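Local structure of UDP-N-acetylglucosamine 2-epimerase (Methanocaldococcus jannaschii, 4NES) at residues L7-E12 with G94-V99; N187-F192 with F274-K279; S140-A145 with R359-G364. The protein probably catalyses the reversible epimerization at C-2 that interconverts UDP-N-acetylglucosamine and UDP-N-acetylmannosamine, the activated donor of ManNAc residues. One frame throughout, in Å; residues are numbered along the deposited sequence.

Interaction 1. Residues L7-E12 with G94-V99; sequences LGTRPE and GDTNTV. With UDP (uridine-5'-diphosphate), chain C; UD1 (uridine-diphosphate-N-acetylglucosamine), chain B.
Glu12 and Thr96 meet tip to tip: Glu12 sets CG anti to its carbonyl carbon (chi1 -65°) and runs extended to CD, while Thr96 tucks OG1 between its own N and carbonyl carbon (chi1 66°). Thr96 OG1 donates to Glu12 OE1 at 2.8 Å, descending from above the carboxylate plane. Thr9 OG1 donates to that same Glu12 OE1 at 2.6 Å, close to the plane on the anti side, and two hydroxyls thus grip one buried oxygen. An alanine at Glu12 would probably leave the hydroxyls of Thr9 and Thr96 without their common acceptor. Thr96 suits the N-cap, where OG1 also takes a weak bond from Val99 N. Gly8 suits its place, since a CB there would collide with Thr98 OG1, which itself pairs with Gln37. Beside this cluster of hydrogen bonds both nucleotides are held: Asn97 N donates to UD1 O7' (2.8 Å), and Arg10 NE and NH2 both donate to UDP O1A. The two segments follow the adjacent parallel strands 3-7 and 89-93 and begin helices 10-23 and 97-108, the ligand-facing rim of a Rossmann-like GT-B domain.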
# COMPACT_ATOMS: atom_id res chain seq x y z
N LEU A 7 -5.58 5.67 -15.49
CA LEU A 7 -6.79 4.86 -15.43
C LEU A 7 -6.57 3.51 -16.11
O LEU A 7 -5.63 3.33 -16.88
CB LEU A 7 -7.97 5.60 -16.07
CG LEU A 7 -7.88 5.99 -17.56
CD1 LEU A 7 -8.19 4.82 -18.49
CD2 LEU A 7 -8.80 7.16 -17.87
N GLY A 8 -7.47 2.57 -15.84
CA GLY A 8 -7.37 1.27 -16.45
C GLY A 8 -8.65 0.59 -16.90
O GLY A 8 -8.61 -0.24 -17.79
N THR A 9 -9.78 0.93 -16.27
CA THR A 9 -10.99 0.09 -16.35
C THR A 9 -12.25 0.87 -16.67
O THR A 9 -12.30 2.09 -16.48
CB THR A 9 -11.25 -0.68 -15.03
OG1 THR A 9 -11.58 0.25 -14.00
CG2 THR A 9 -10.04 -1.52 -14.63
N ARG A 10 -13.27 0.16 -17.13
CA ARG A 10 -14.59 0.73 -17.41
C ARG A 10 -15.11 1.77 -16.39
O ARG A 10 -15.39 2.90 -16.77
CB ARG A 10 -15.63 -0.38 -17.63
CG ARG A 10 -17.06 0.13 -17.62
CD ARG A 10 -18.04 -0.97 -18.02
NE ARG A 10 -18.24 -1.97 -16.96
CZ ARG A 10 -18.97 -3.07 -17.10
NH1 ARG A 10 -19.52 -3.35 -18.27
NH2 ARG A 10 -19.11 -3.90 -16.08
N PRO A 11 -15.24 1.39 -15.10
CA PRO A 11 -15.81 2.38 -14.15
C PRO A 11 -14.95 3.62 -13.96
O PRO A 11 -15.50 4.70 -13.73
CB PRO A 11 -15.89 1.59 -12.84
CG PRO A 11 -14.87 0.49 -12.98
CD PRO A 11 -14.93 0.11 -14.43
N GLU A 12 -13.63 3.48 -14.07
CA GLU A 12 -12.73 4.63 -13.95
C GLU A 12 -12.95 5.60 -15.09
O GLU A 12 -12.93 6.81 -14.88
CB GLU A 12 -11.27 4.18 -13.96
CG GLU A 12 -10.84 3.32 -12.78
CD GLU A 12 -9.48 2.72 -13.03
OE1 GLU A 12 -9.39 1.49 -13.24
OE2 GLU A 12 -8.49 3.48 -13.03
N GLY A 94 -10.91 5.70 -7.64
CA GLY A 94 -11.53 4.47 -7.17
C GLY A 94 -10.60 3.47 -6.50
O GLY A 94 -9.81 3.80 -5.61
N ASP A 95 -10.71 2.21 -6.93
CA ASP A 95 -10.16 1.13 -6.12
C ASP A 95 -9.65 -0.09 -6.91
O ASP A 95 -9.55 -1.20 -6.36
CB ASP A 95 -11.20 0.70 -5.09
CG ASP A 95 -12.52 0.33 -5.73
OD1 ASP A 95 -12.53 0.03 -6.95
OD2 ASP A 95 -13.55 0.35 -5.03
N THR A 96 -9.30 0.10 -8.17
CA THR A 96 -8.79 -1.00 -8.98
C THR A 96 -7.29 -1.16 -8.76
O THR A 96 -6.66 -0.31 -8.13
CB THR A 96 -9.07 -0.76 -10.47
OG1 THR A 96 -8.30 0.38 -10.89
CG2 THR A 96 -10.55 -0.48 -10.70
N ASN A 97 -6.72 -2.24 -9.29
CA ASN A 97 -5.27 -2.40 -9.21
C ASN A 97 -4.52 -1.26 -9.89
O ASN A 97 -3.43 -0.88 -9.45
CB ASN A 97 -4.82 -3.75 -9.77
CG ASN A 97 -5.14 -4.91 -8.85
OD1 ASN A 97 -5.55 -4.72 -7.70
ND2 ASN A 97 -4.95 -6.12 -9.35
N THR A 98 -5.10 -0.71 -10.95
CA THR A 98 -4.52 0.44 -11.62
C THR A 98 -4.37 1.62 -10.67
O THR A 98 -3.34 2.31 -10.68
CB THR A 98 -5.37 0.85 -12.83
OG1 THR A 98 -5.21 -0.14 -13.86
CG2 THR A 98 -4.94 2.20 -13.35
N VAL A 99 -5.38 1.86 -9.83
CA VAL A 99 -5.36 2.96 -8.88
C VAL A 99 -4.21 2.79 -7.88
O VAL A 99 -3.44 3.72 -7.65
CB VAL A 99 -6.69 3.03 -8.11
CG1 VAL A 99 -6.61 4.03 -6.96
CG2 VAL A 99 -7.82 3.38 -9.07
N1 UDP C . -21.85 -0.03 -17.13
C2 UDP C . -21.95 0.15 -18.47
N3 UDP C . -22.34 -0.87 -19.26
C4 UDP C . -22.65 -2.09 -18.77
C5 UDP C . -22.56 -2.32 -17.39
C6 UDP C . -22.14 -1.25 -16.59
O2 UDP C . -21.68 1.25 -18.97
O4 UDP C . -23.04 -3.11 -19.63
C1' UDP C . -21.38 1.03 -16.22
C2' UDP C . -22.26 1.46 -15.17
O2' UDP C . -23.23 2.36 -15.67
C3' UDP C . -21.34 2.04 -14.18
C4' UDP C . -20.10 1.30 -14.38
O4' UDP C . -20.27 0.48 -15.51
O3' UDP C . -21.09 3.40 -14.36
C5' UDP C . -19.75 0.40 -13.24
O5' UDP C . -18.62 -0.39 -13.53
PA UDP C . -18.43 -1.85 -12.95
O1A UDP C . -17.75 -2.69 -14.01
O2A UDP C . -19.78 -2.41 -12.54
O3A UDP C . -17.43 -1.78 -11.73
PB UDP C . -17.53 -1.27 -10.25
O1B UDP C . -18.36 -0.00 -10.19
O2B UDP C . -18.11 -2.38 -9.40
O3B UDP C . -16.09 -1.03 -9.89
C1' UD1 B . -11.66 -4.99 -12.26
C2' UD1 B . -11.48 -4.40 -10.90
C3' UD1 B . -12.75 -4.20 -10.23
C4' UD1 B . -13.71 -3.43 -11.03
C5' UD1 B . -13.82 -4.00 -12.42
C6' UD1 B . -14.63 -3.14 -13.32
C7' UD1 B . -9.27 -5.07 -9.78
C8' UD1 B . -8.56 -6.07 -8.92
N2' UD1 B . -10.67 -5.32 -10.06
O1' UD1 B . -12.23 -6.24 -12.14
O3' UD1 B . -12.53 -3.54 -8.97
O4' UD1 B . -14.99 -3.43 -10.41
O5' UD1 B . -12.54 -4.11 -13.02
O6' UD1 B . -15.33 -3.83 -14.29
O7' UD1 B . -8.67 -4.09 -10.23
N1 UD1 B . -11.47 -9.40 -19.10
C2 UD1 B . -11.69 -9.36 -20.42
N3 UD1 B . -11.58 -8.21 -21.08
C4 UD1 B . -11.24 -7.07 -20.45
C5 UD1 B . -11.01 -7.08 -19.08
C6 UD1 B . -11.14 -8.28 -18.41
O2 UD1 B . -12.00 -10.36 -21.02
O4 UD1 B . -11.14 -5.91 -21.15
C1B UD1 B . -11.61 -10.67 -18.34
C2B UD1 B . -10.40 -11.51 -18.33
O2' UD1 B . -10.77 -12.87 -18.35
C3B UD1 B . -9.77 -11.18 -17.07
C4B UD1 B . -10.94 -11.01 -16.18
O4B UD1 B . -11.95 -10.41 -16.98
O3B UD1 B . -8.87 -12.15 -16.60
C5B UD1 B . -10.65 -10.13 -15.02
O5B UD1 B . -10.08 -8.88 -15.33
PA UD1 B . -9.50 -7.99 -14.20
O1A UD1 B . -8.40 -8.73 -13.52
O2A UD1 B . -9.04 -6.70 -14.81
O3A UD1 B . -10.60 -7.76 -13.12
PB UD1 B . -12.13 -7.32 -13.28
O1B UD1 B . -12.98 -8.48 -12.87
O2B UD1 B . -12.39 -6.74 -14.64

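Interaction 2. Residues N187-F192 with F274-K279; sequences NVRAFF and FLMLEK. With UDP (uridine-5'-diphosphate), chain C.
Met276 and Leu277 of helix 271-280 pack against Val188, Arg189, Phe191 and Phe192 of helix 186-195, a helix-helix contact in the second Rossmann-like domain of the GT-B fold. The short axes approach to 9.9 Å and cross at -54°, and the contact is largely apolar, with no hydrogen bond between the segments.

Met276, deposited as selenomethionine, can be followed outward. Its CB lies 4.0 Å from Phe192 CD1, the two side chains crossing at about a right angle. CG, anti to the carbonyl carbon (chi1 -73°), then comes 3.7 Å from Val188 CG1. At SE the chain bends again, and the turn at chi3 (-62°) carries CE over one face of the Arg189 guanidinium, offset toward its rim, with Met276 CE 4.1 Å from Arg189 NH2. A long, flexible, unbranched side chain suits this course, since it can touch an aromatic ring, a valine and the flat end of an arginine in turn. Arg189 itself starts away from helix 271-280; its chain bends at chi2 and chi3, and the guanidinium lies back beside Met276 CE.

Leu277 divides its two methyls between two rings. CD1 sits at the edge of the Phe191 ring, near its plane, whereas CD2 lies 4.0 Å from Phe192 CD1. Branching at CG therefore lets one leucine serve both phenylalanines. Phe192 also leans on the backbone, its CE1 3.6 Å from Met276 O, an oxygen that accepts a hydrogen bond from Asn280.

Helix 271-280 carries its ligand contact on another side. Phe274, pointing away from helix 186-195, lays a ring face against the uracil, with UDP C5 over the ring centre and Phe274 CD1 3.3 Å from UDP C4.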
# COMPACT_ATOMS: atom_id res chain seq x y z
N ASN A 187 -30.24 6.23 -32.03
CA ASN A 187 -29.55 4.95 -32.00
C ASN A 187 -29.62 4.28 -30.62
O ASN A 187 -29.81 3.06 -30.53
CB ASN A 187 -28.08 5.10 -32.44
CG ASN A 187 -27.93 5.28 -33.95
OD1 ASN A 187 -28.91 5.32 -34.68
ND2 ASN A 187 -26.68 5.38 -34.41
N VAL A 188 -29.49 5.06 -29.56
CA VAL A 188 -29.60 4.51 -28.20
C VAL A 188 -31.00 3.98 -27.94
O VAL A 188 -31.17 2.88 -27.42
CB VAL A 188 -29.20 5.55 -27.14
CG1 VAL A 188 -29.37 4.97 -25.74
CG2 VAL A 188 -27.75 5.96 -27.34
N ARG A 189 -32.01 4.75 -28.34
CA ARG A 189 -33.40 4.32 -28.19
C ARG A 189 -33.66 3.04 -28.97
O ARG A 189 -34.37 2.14 -28.50
CB ARG A 189 -34.33 5.43 -28.69
CG ARG A 189 -35.81 5.10 -28.62
CD ARG A 189 -36.47 5.77 -27.42
NE ARG A 189 -36.92 4.80 -26.43
CZ ARG A 189 -37.47 5.12 -25.26
NH1 ARG A 189 -37.63 6.39 -24.93
NH2 ARG A 189 -37.85 4.16 -24.43
N ALA A 190 -33.09 2.94 -30.17
CA ALA A 190 -33.25 1.75 -31.00
C ALA A 190 -32.62 0.51 -30.35
O ALA A 190 -33.21 -0.57 -30.37
CB ALA A 190 -32.70 1.99 -32.40
N PHE A 191 -31.44 0.68 -29.76
CA PHE A 191 -30.83 -0.41 -29.02
C PHE A 191 -31.75 -0.87 -27.90
O PHE A 191 -32.02 -2.06 -27.75
CB PHE A 191 -29.49 0.02 -28.41
CG PHE A 191 -29.11 -0.80 -27.20
CD1 PHE A 191 -28.45 -2.01 -27.35
CD2 PHE A 191 -29.43 -0.37 -25.91
CE1 PHE A 191 -28.10 -2.77 -26.24
CE2 PHE A 191 -29.10 -1.14 -24.80
CZ PHE A 191 -28.44 -2.33 -24.97
N PHE A 192 -32.21 0.09 -27.11
CA PHE A 192 -33.06 -0.20 -25.96
C PHE A 192 -34.28 -0.99 -26.40
O PHE A 192 -34.61 -2.01 -25.80
CB PHE A 192 -33.49 1.08 -25.25
CG PHE A 192 -34.43 0.85 -24.10
CD1 PHE A 192 -33.95 0.53 -22.84
CD2 PHE A 192 -35.80 0.92 -24.29
CE1 PHE A 192 -34.82 0.31 -21.79
CE2 PHE A 192 -36.68 0.70 -23.24
CZ PHE A 192 -36.18 0.39 -21.99
N PHE A 274 -26.52 1.62 -21.27
CA PHE A 274 -26.73 1.07 -19.93
C PHE A 274 -27.58 1.99 -19.06
O PHE A 274 -28.41 1.52 -18.28
CB PHE A 274 -25.42 0.71 -19.25
CG PHE A 274 -25.60 -0.25 -18.12
CD1 PHE A 274 -25.93 -1.57 -18.38
CD2 PHE A 274 -25.50 0.17 -16.80
CE1 PHE A 274 -26.14 -2.46 -17.34
CE2 PHE A 274 -25.70 -0.73 -15.76
CZ PHE A 274 -26.02 -2.04 -16.04
N LEU A 275 -27.37 3.31 -19.17
CA LEU A 275 -28.19 4.26 -18.42
C LEU A 275 -29.66 4.09 -18.77
O LEU A 275 -30.52 4.16 -17.90
CB LEU A 275 -27.78 5.69 -18.73
CG LEU A 275 -26.50 6.18 -18.06
CD1 LEU A 275 -26.15 7.54 -18.63
CD2 LEU A 275 -26.67 6.26 -16.55
N MSE A 276 -29.96 3.85 -20.04
CA MSE A 276 -31.33 3.59 -20.44
C MSE A 276 -31.88 2.30 -19.82
O MSE A 276 -33.03 2.27 -19.36
CB MSE A 276 -31.44 3.55 -21.96
CG MSE A 276 -31.34 4.91 -22.62
SE MSE A 276 -32.74 6.13 -22.04
CE MSE A 276 -34.28 5.12 -22.67
N LEU A 277 -31.07 1.26 -19.79
CA LEU A 277 -31.50 0.03 -19.14
C LEU A 277 -31.75 0.25 -17.65
O LEU A 277 -32.72 -0.25 -17.09
CB LEU A 277 -30.49 -1.09 -19.36
CG LEU A 277 -30.40 -1.62 -20.79
CD1 LEU A 277 -29.21 -2.55 -20.89
CD2 LEU A 277 -31.69 -2.36 -21.18
N GLU A 278 -30.87 1.01 -16.99
CA GLU A 278 -31.07 1.28 -15.56
C GLU A 278 -32.33 2.10 -15.32
O GLU A 278 -33.15 1.75 -14.46
CB GLU A 278 -29.88 2.03 -14.99
CG GLU A 278 -28.60 1.23 -14.92
CD GLU A 278 -27.44 2.07 -14.45
OE1 GLU A 278 -27.30 3.22 -14.90
OE2 GLU A 278 -26.66 1.58 -13.61
N LYS A 279 -32.47 3.19 -16.07
CA LYS A 279 -33.55 4.13 -15.83
C LYS A 279 -34.90 3.45 -15.95
O LYS A 279 -35.84 3.78 -15.21
CB LYS A 279 -33.47 5.29 -16.84
CG LYS A 279 -34.53 6.36 -16.62
CD LYS A 279 -34.49 7.43 -17.70
CE LYS A 279 -35.55 8.49 -17.44
NZ LYS A 279 -36.93 7.96 -17.59
N1 UDP C . -21.85 -0.03 -17.13
C2 UDP C . -21.95 0.15 -18.47
N3 UDP C . -22.34 -0.87 -19.26
C4 UDP C . -22.65 -2.09 -18.77
C5 UDP C . -22.56 -2.32 -17.39
C6 UDP C . -22.14 -1.25 -16.59
O2 UDP C . -21.68 1.25 -18.97
O4 UDP C . -23.04 -3.11 -19.63
C1' UDP C . -21.38 1.03 -16.22
C2' UDP C . -22.26 1.46 -15.17
O2' UDP C . -23.23 2.36 -15.67
C3' UDP C . -21.34 2.04 -14.18
C4' UDP C . -20.10 1.30 -14.38
O4' UDP C . -20.27 0.48 -15.51
O3' UDP C . -21.09 3.40 -14.36
C5' UDP C . -19.75 0.40 -13.24
O5' UDP C . -18.62 -0.39 -13.53
PA UDP C . -18.43 -1.85 -12.95
O1A UDP C . -17.75 -2.69 -14.01
O2A UDP C . -19.78 -2.41 -12.54
O3A UDP C . -17.43 -1.78 -11.73
PB UDP C . -17.53 -1.27 -10.25
O1B UDP C . -18.36 -0.00 -10.19
O2B UDP C . -18.11 -2.38 -9.40
O3B UDP C . -16.09 -1.03 -9.89

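Interaction 3. Residues S140-A145 with R359-G364; sequences SSYLFA and RILTYG
Tyr142 lays one face of its ring against Leu361, whose CD2 methyl sits over the ring centre in a CH-pi contact, 3.9 Å from Leu361 CD2 to the Tyr142 ring centroid and 10° off the ring normal. Phe144, two residues along strand 142-145, faces the same way, and both rings leave the strand with CG anti to the carbonyl carbon (chi1 -59° and -64°). Phe144 receives the same methyl differently: Leu361 CD2 lies at its edge, 3.8 Å from Phe144 CZ. Ile360 CG2 is also at that edge, 3.8 Å from Phe144 CE1, and approaches the Tyr142 ring obliquely. Flat rings on the strand suit branched aliphatics on the helix: one methyl, Leu361 CD2, touches both a face of Tyr142 and the edge of Phe144.

The partner helix, 353-363, lies at the end of the modelled chain, with only Gly364 after it; the short axes of 359-363 and strand 142-145 run nearly antiparallel and approach to 10.9 Å. Its packing against the N-terminal sheet is the return of the C-terminal helix to the first domain known in GT-B proteins. Gly364 has a positive phi, where a CB would press on the carbonyl O of Tyr363, and brings its CA 3.5 Å from Tyr142 OH.

A water donates to Leu361 O at 2.8 Å and lies 3.1 Å from Tyr142 OH. The chemistry is thus graded: phenylalanine and isoleucine fill the buried part with hydrocarbon, while tyrosine places its hydroxyl at the partly exposed margin, where water links it to the helix backbone.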
# COMPACT_ATOMS: atom_id res chain seq x y z
N SER A 140 -2.26 9.41 -0.33
CA SER A 140 -2.81 10.50 -1.13
C SER A 140 -2.57 11.86 -0.49
O SER A 140 -2.62 12.00 0.73
CB SER A 140 -4.31 10.31 -1.31
OG SER A 140 -4.58 9.21 -2.15
N SER A 141 -2.33 12.86 -1.33
CA SER A 141 -2.20 14.24 -0.86
C SER A 141 -3.53 14.99 -0.90
O SER A 141 -3.74 15.93 -0.13
CB SER A 141 -1.15 14.97 -1.70
OG SER A 141 0.14 14.47 -1.41
N TYR A 142 -4.42 14.58 -1.80
CA TYR A 142 -5.77 15.12 -1.87
C TYR A 142 -6.72 13.93 -1.84
O TYR A 142 -6.58 13.00 -2.65
CB TYR A 142 -6.00 15.90 -3.16
CG TYR A 142 -5.07 17.07 -3.38
CD1 TYR A 142 -3.82 16.88 -3.94
CD2 TYR A 142 -5.46 18.36 -3.04
CE1 TYR A 142 -2.97 17.94 -4.15
CE2 TYR A 142 -4.60 19.43 -3.26
CZ TYR A 142 -3.37 19.21 -3.81
OH TYR A 142 -2.50 20.26 -4.03
N LEU A 143 -7.69 13.97 -0.94
CA LEU A 143 -8.66 12.89 -0.80
C LEU A 143 -10.03 13.46 -1.08
O LEU A 143 -10.58 14.22 -0.28
CB LEU A 143 -8.60 12.29 0.60
CG LEU A 143 -7.28 11.55 0.79
CD1 LEU A 143 -6.28 12.36 1.58
CD2 LEU A 143 -7.48 10.19 1.43
N PHE A 144 -10.55 13.14 -2.26
CA PHE A 144 -11.83 13.67 -2.69
C PHE A 144 -12.92 12.70 -2.29
O PHE A 144 -13.22 11.74 -3.00
CB PHE A 144 -11.80 13.95 -4.19
CG PHE A 144 -10.81 15.01 -4.57
CD1 PHE A 144 -11.00 16.31 -4.13
CD2 PHE A 144 -9.68 14.71 -5.32
CE1 PHE A 144 -10.09 17.31 -4.45
CE2 PHE A 144 -8.77 15.70 -5.65
CZ PHE A 144 -8.97 17.00 -5.21
N ALA A 145 -13.51 12.96 -1.13
CA ALA A 145 -14.51 12.08 -0.53
C ALA A 145 -15.89 12.41 -1.07
O ALA A 145 -16.23 13.58 -1.29
CB ALA A 145 -14.48 12.22 0.99
N ARG A 359 -10.96 22.63 -9.60
CA ARG A 359 -10.69 23.90 -8.91
C ARG A 359 -9.75 23.69 -7.72
O ARG A 359 -8.79 24.45 -7.54
CB ARG A 359 -11.99 24.58 -8.46
CG ARG A 359 -11.76 25.94 -7.80
CD ARG A 359 -13.08 26.54 -7.31
NE ARG A 359 -12.86 27.70 -6.44
CZ ARG A 359 -12.76 28.95 -6.87
NH1 ARG A 359 -12.85 29.22 -8.17
NH2 ARG A 359 -12.56 29.94 -6.01
N ILE A 360 -10.01 22.66 -6.92
CA ILE A 360 -9.15 22.38 -5.77
C ILE A 360 -7.72 22.09 -6.19
O ILE A 360 -6.77 22.59 -5.57
CB ILE A 360 -9.72 21.23 -4.90
CG1 ILE A 360 -11.00 21.68 -4.21
CG2 ILE A 360 -8.69 20.77 -3.85
CD1 ILE A 360 -11.87 20.56 -3.66
N LEU A 361 -7.54 21.31 -7.26
CA LEU A 361 -6.20 20.97 -7.72
C LEU A 361 -5.51 22.20 -8.29
O LEU A 361 -4.30 22.34 -8.17
CB LEU A 361 -6.24 19.85 -8.75
CG LEU A 361 -6.72 18.50 -8.23
CD1 LEU A 361 -6.79 17.52 -9.39
CD2 LEU A 361 -5.80 17.97 -7.13
N THR A 362 -6.29 23.10 -8.89
CA THR A 362 -5.73 24.33 -9.44
C THR A 362 -5.17 25.21 -8.34
O THR A 362 -4.04 25.71 -8.44
CB THR A 362 -6.79 25.11 -10.24
OG1 THR A 362 -7.19 24.32 -11.37
CG2 THR A 362 -6.23 26.44 -10.74
N TYR A 363 -5.94 25.39 -7.26
CA TYR A 363 -5.50 26.25 -6.16
C TYR A 363 -4.49 25.56 -5.25
O TYR A 363 -3.57 26.21 -4.74
CB TYR A 363 -6.70 26.75 -5.35
CG TYR A 363 -7.47 27.89 -5.99
CD1 TYR A 363 -8.40 27.65 -6.98
CD2 TYR A 363 -7.27 29.20 -5.58
CE1 TYR A 363 -9.12 28.69 -7.56
CE2 TYR A 363 -7.98 30.24 -6.15
CZ TYR A 363 -8.90 29.98 -7.14
OH TYR A 363 -9.61 31.01 -7.71
N GLY A 364 -4.66 24.26 -5.05
CA GLY A 364 -3.80 23.50 -4.15
C GLY A 364 -4.25 23.59 -2.71
O GLY A 364 -5.14 24.38 -2.37
O HOH W 1 -2.49 20.46 -7.16

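Interaction 1 lies nearest the middle of the molecule, its centre about 24 Å from that of interaction 2 and about 19 Å from that of interaction 3; the centres of 2 and 3 are about 35 Å apart. Along the chain, interaction 1 closes first; interaction 2 is then nested inside the long loop that interaction 3 closes. Interactions 1 and 3 share the seven-strand parallel sheet, whereas interaction 2 belongs to the domain of the six-strand sheet. UDP is touched by residues of both 7-12 and 274-279, which places it between the two domains, and helix 353-363 brings the chain's end back to the first domain.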